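Long-range contact in T CELL surface glycoprotein CD4 (Rattus norvegicus, PDB 1CID), which probably serves, like CD4 in other mammals, as a T-cell co-receptor that binds MHC class II molecules during antigen recognition: residues M129-K134 with W159-S164. Numbering follows the deposited sequence.
Sequences MRLILK and WQCLLS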
ATOM      1  N   MET A 129       4.897 -11.843  10.724  1.00 53.44           N
ATOM      2  CA  MET A 129       3.958 -11.729   9.591  1.00 51.07           C
ATOM      3  C   MET A 129       4.117 -13.011   8.722  1.00 48.30           C
ATOM      4  O   MET A 129       5.289 -13.296   8.352  1.00 51.01           O
ATOM      5  CB  MET A 129       4.062 -10.489   8.685  1.00 52.52           C
ATOM      6  CG  MET A 129       3.039  -9.452   9.089  1.00 54.23           C
ATOM      7  SD  MET A 129       3.280  -7.791   8.339  1.00 57.33           S
ATOM      8  CE  MET A 129       2.208  -6.893   9.510  1.00 54.76           C
ATOM      9  N   ARG A 130       2.965 -13.685   8.515  1.00 40.10           N
ATOM     10  CA  ARG A 130       3.071 -14.913   7.704  1.00 32.87           C
ATOM     11  C   ARG A 130       1.986 -14.886   6.651  1.00 28.07           C
ATOM     12  O   ARG A 130       1.064 -14.123   6.920  1.00 29.73           O
ATOM     13  CB  ARG A 130       3.065 -16.146   8.547  1.00 31.51           C
ATOM     14  CG  ARG A 130       2.160 -15.980   9.750  1.00 29.22           C
ATOM     15  CD  ARG A 130       2.673 -16.762  10.948  1.00 29.79           C
ATOM     16  NE  ARG A 130       2.975 -18.108  10.559  1.00 28.82           N
ATOM     17  CZ  ARG A 130       3.930 -18.956  10.802  1.00 32.41           C
ATOM     18  NH1 ARG A 130       4.834 -18.542  11.652  1.00 33.74           N
ATOM     19  NH2 ARG A 130       4.143 -20.185  10.269  1.00 37.13           N
ATOM     20  N   LEU A 131       2.204 -15.627   5.623  1.00 22.86           N
ATOM     21  CA  LEU A 131       1.273 -15.731   4.509  1.00 20.89           C
ATOM     22  C   LEU A 131       0.600 -17.124   4.609  1.00 20.90           C
ATOM     23  O   LEU A 131       1.209 -18.134   5.023  1.00 20.83           O
ATOM     24  CB  LEU A 131       2.093 -15.592   3.259  1.00 20.71           C
ATOM     25  CG  LEU A 131       2.199 -14.378   2.349  1.00 17.50           C
ATOM     26  CD1 LEU A 131       2.817 -14.813   1.030  1.00 17.36           C
ATOM     27  CD2 LEU A 131       0.854 -13.706   2.159  1.00 12.28           C
ATOM     28  N   ILE A 132      -0.652 -17.078   4.237  1.00 18.51           N
ATOM     29  CA  ILE A 132      -1.520 -18.228   4.374  1.00 17.97           C
ATOM     30  C   ILE A 132      -2.399 -18.401   3.163  1.00 18.29           C
ATOM     31  O   ILE A 132      -3.104 -17.457   2.802  1.00 19.01           O
ATOM     32  CB  ILE A 132      -2.355 -17.866   5.662  1.00 17.23           C
ATOM     33  CG1 ILE A 132      -1.457 -17.750   6.932  1.00 14.13           C
ATOM     34  CG2 ILE A 132      -3.533 -18.809   5.948  1.00 16.21           C
ATOM     35  CD1 ILE A 132      -2.283 -16.783   7.877  1.00 15.47           C
ATOM     36  N   LEU A 133      -2.399 -19.580   2.613  1.00 18.83           N
ATOM     37  CA  LEU A 133      -3.235 -20.012   1.480  1.00 18.36           C
ATOM     38  C   LEU A 133      -4.174 -21.042   2.137  1.00 21.17           C
ATOM     39  O   LEU A 133      -3.706 -21.970   2.771  1.00 22.26           O
ATOM     40  CB  LEU A 133      -2.394 -20.499   0.318  1.00 11.24           C
ATOM     41  CG  LEU A 133      -2.190 -19.593  -0.885  1.00  7.92           C
ATOM     42  CD1 LEU A 133      -1.326 -20.278  -1.849  1.00  7.28           C
ATOM     43  CD2 LEU A 133      -3.518 -19.232  -1.525  1.00  3.31           C
ATOM     44  N   LYS A 134      -5.451 -20.892   2.160  1.00 23.02           N
ATOM     45  CA  LYS A 134      -6.562 -21.588   2.693  1.00 24.11           C
ATOM     46  C   LYS A 134      -7.636 -21.809   1.617  1.00 29.09           C
ATOM     47  O   LYS A 134      -7.645 -21.145   0.570  1.00 31.25           O
ATOM     48  CB  LYS A 134      -7.365 -20.638   3.516  1.00 21.22           C
ATOM     49  CG  LYS A 134      -7.388 -20.740   5.019  1.00 16.80           C
ATOM     50  CD  LYS A 134      -8.807 -20.184   5.058  1.00 15.51           C
ATOM     51  CE  LYS A 134      -8.973 -19.407   6.275  1.00 22.19           C
ATOM     52  NZ  LYS A 134      -8.452 -19.818   7.617  1.00 23.96           N
ATOM     53  N   TRP A 159     -10.011 -20.151  -3.326  1.00 27.08           N
ATOM     54  CA  TRP A 159      -8.947 -20.245  -2.287  1.00 26.47           C
ATOM     55  C   TRP A 159      -8.868 -18.887  -1.586  1.00 24.07           C
ATOM     56  O   TRP A 159      -9.311 -17.945  -2.252  1.00 24.61           O
ATOM     57  CB  TRP A 159      -7.633 -20.537  -2.923  1.00 28.79           C
ATOM     58  CG  TRP A 159      -7.591 -21.997  -3.129  1.00 33.45           C
ATOM     59  CD1 TRP A 159      -8.298 -22.663  -4.073  1.00 34.95           C
ATOM     60  CD2 TRP A 159      -6.826 -22.960  -2.393  1.00 36.26           C
ATOM     61  NE1 TRP A 159      -7.998 -24.004  -3.954  1.00 37.14           N
ATOM     62  CE2 TRP A 159      -7.098 -24.223  -2.974  1.00 36.74           C
ATOM     63  CE3 TRP A 159      -5.933 -22.913  -1.344  1.00 36.56           C
ATOM     64  CZ2 TRP A 159      -6.491 -25.393  -2.588  1.00 37.82           C
ATOM     65  CZ3 TRP A 159      -5.353 -24.109  -0.937  1.00 39.43           C
ATOM     66  CH2 TRP A 159      -5.612 -25.337  -1.510  1.00 38.37           C
ATOM     67  N   GLN A 160      -8.311 -18.738  -0.441  1.00 20.67           N
ATOM     68  CA  GLN A 160      -8.265 -17.304  -0.028  1.00 20.84           C
ATOM     69  C   GLN A 160      -6.825 -17.008   0.260  1.00 21.79           C
ATOM     70  O   GLN A 160      -6.130 -18.024   0.531  1.00 23.16           O
ATOM     71  CB  GLN A 160      -9.333 -17.260   1.001  1.00 19.27           C
ATOM     72  CG  GLN A 160      -9.120 -16.034   1.845  1.00 22.55           C
ATOM     73  CD  GLN A 160     -10.172 -16.008   2.926  1.00 25.43           C
ATOM     74  OE1 GLN A 160     -10.454 -16.918   3.697  1.00 30.19           O
ATOM     75  NE2 GLN A 160     -10.845 -14.878   3.039  1.00 27.66           N
ATOM     76  N   CYS A 161      -6.266 -15.802   0.168  1.00 21.61           N
ATOM     77  CA  CYS A 161      -4.838 -15.690   0.603  1.00 21.58           C
ATOM     78  C   CYS A 161      -4.789 -14.671   1.743  1.00 20.98           C
ATOM     79  O   CYS A 161      -5.442 -13.599   1.636  1.00 23.89           O
ATOM     80  CB  CYS A 161      -3.820 -15.515  -0.511  1.00 21.97           C
ATOM     81  SG  CYS A 161      -2.186 -15.176   0.269  1.00 27.17           S
ATOM     82  N   LEU A 162      -4.133 -14.933   2.871  1.00 21.95           N
ATOM     83  CA  LEU A 162      -4.168 -13.883   3.919  1.00 21.88           C
ATOM     84  C   LEU A 162      -2.768 -13.552   4.401  1.00 21.18           C
ATOM     85  O   LEU A 162      -1.963 -14.477   4.350  1.00 21.12           O
ATOM     86  CB  LEU A 162      -4.929 -14.400   5.044  1.00 23.82           C
ATOM     87  CG  LEU A 162      -5.931 -15.450   5.290  1.00 24.57           C
ATOM     88  CD1 LEU A 162      -6.279 -15.275   6.787  1.00 24.98           C
ATOM     89  CD2 LEU A 162      -7.244 -15.163   4.626  1.00 26.30           C
ATOM     90  N   LEU A 163      -2.637 -12.335   4.858  1.00 22.61           N
ATOM     91  CA  LEU A 163      -1.442 -11.705   5.467  1.00 23.10           C
ATOM     92  C   LEU A 163      -1.891 -11.427   6.937  1.00 25.01           C
ATOM     93  O   LEU A 163      -2.885 -10.694   7.167  1.00 25.50           O
ATOM     94  CB  LEU A 163      -0.916 -10.432   4.915  1.00 22.73           C
ATOM     95  CG  LEU A 163       0.300  -9.559   5.002  1.00 20.88           C
ATOM     96  CD1 LEU A 163       0.086  -8.439   5.970  1.00 19.17           C
ATOM     97  CD2 LEU A 163       1.555 -10.291   5.471  1.00 22.00           C
ATOM     98  N   SER A 164      -1.102 -12.061   7.765  1.00 24.60           N
ATOM     99  CA  SER A 164      -1.426 -11.892   9.177  1.00 30.36           C
ATOM    100  C   SER A 164      -0.145 -11.614   9.939  1.00 34.47           C
ATOM    101  O   SER A 164       0.916 -12.120   9.571  1.00 34.87           O
ATOM    102  CB  SER A 164      -2.090 -13.163   9.678  1.00 31.69           C
ATOM    103  OG  SER A 164      -1.184 -14.257   9.728  1.00 33.36           O
TER
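Arg-130, Ile-132 and Lys-134 pair with Ser-164, Leu-162 and Gln-160 as the hydrogen-bonded rungs of two antiparallel strands. Each rung carries two backbone bonds: Leu-162 N gives to Ile-132 O at 2.7 Å, while Lys-134 N reaches Gln-160 O only weakly, at 3.4 Å. Gln-160 N approaches Lys-134 O from above the carbonyl plane.

Apolar contacts occupy both faces. On the one with the disulfide, Leu-133 CD2 rests 3.9 Å from Cys-161 CB; SG, anti to the Cys-161 backbone N (chi1 173°), lies as near to Leu-131 CD2. Beyond them, Leu-163 CD2 meets Met-129 CG at 4.0 Å. On the other face, Ile-132 sets CG2 against Leu-162 CG; its CD1 merely touches the Ser-164 hydroxyl.

At the far end the Trp-159 indole lies obliquely against the Lys-134 carbonyl, CE3 nearest, and CE3 also sits 4.4 Å from Leu-133 CD2; NE1 bonds to Glu-155 O. An alanine here would probably leave a gap beside Leu-133 and Glu-155 O without its indole donor.

The pair forms the middle of a four-stranded sheet, flanked by 140-144 and 168-176. The Cys-161 to Cys-119 disulfide joins this sheet to the opposing one, as in an immunoglobulin beta sandwich.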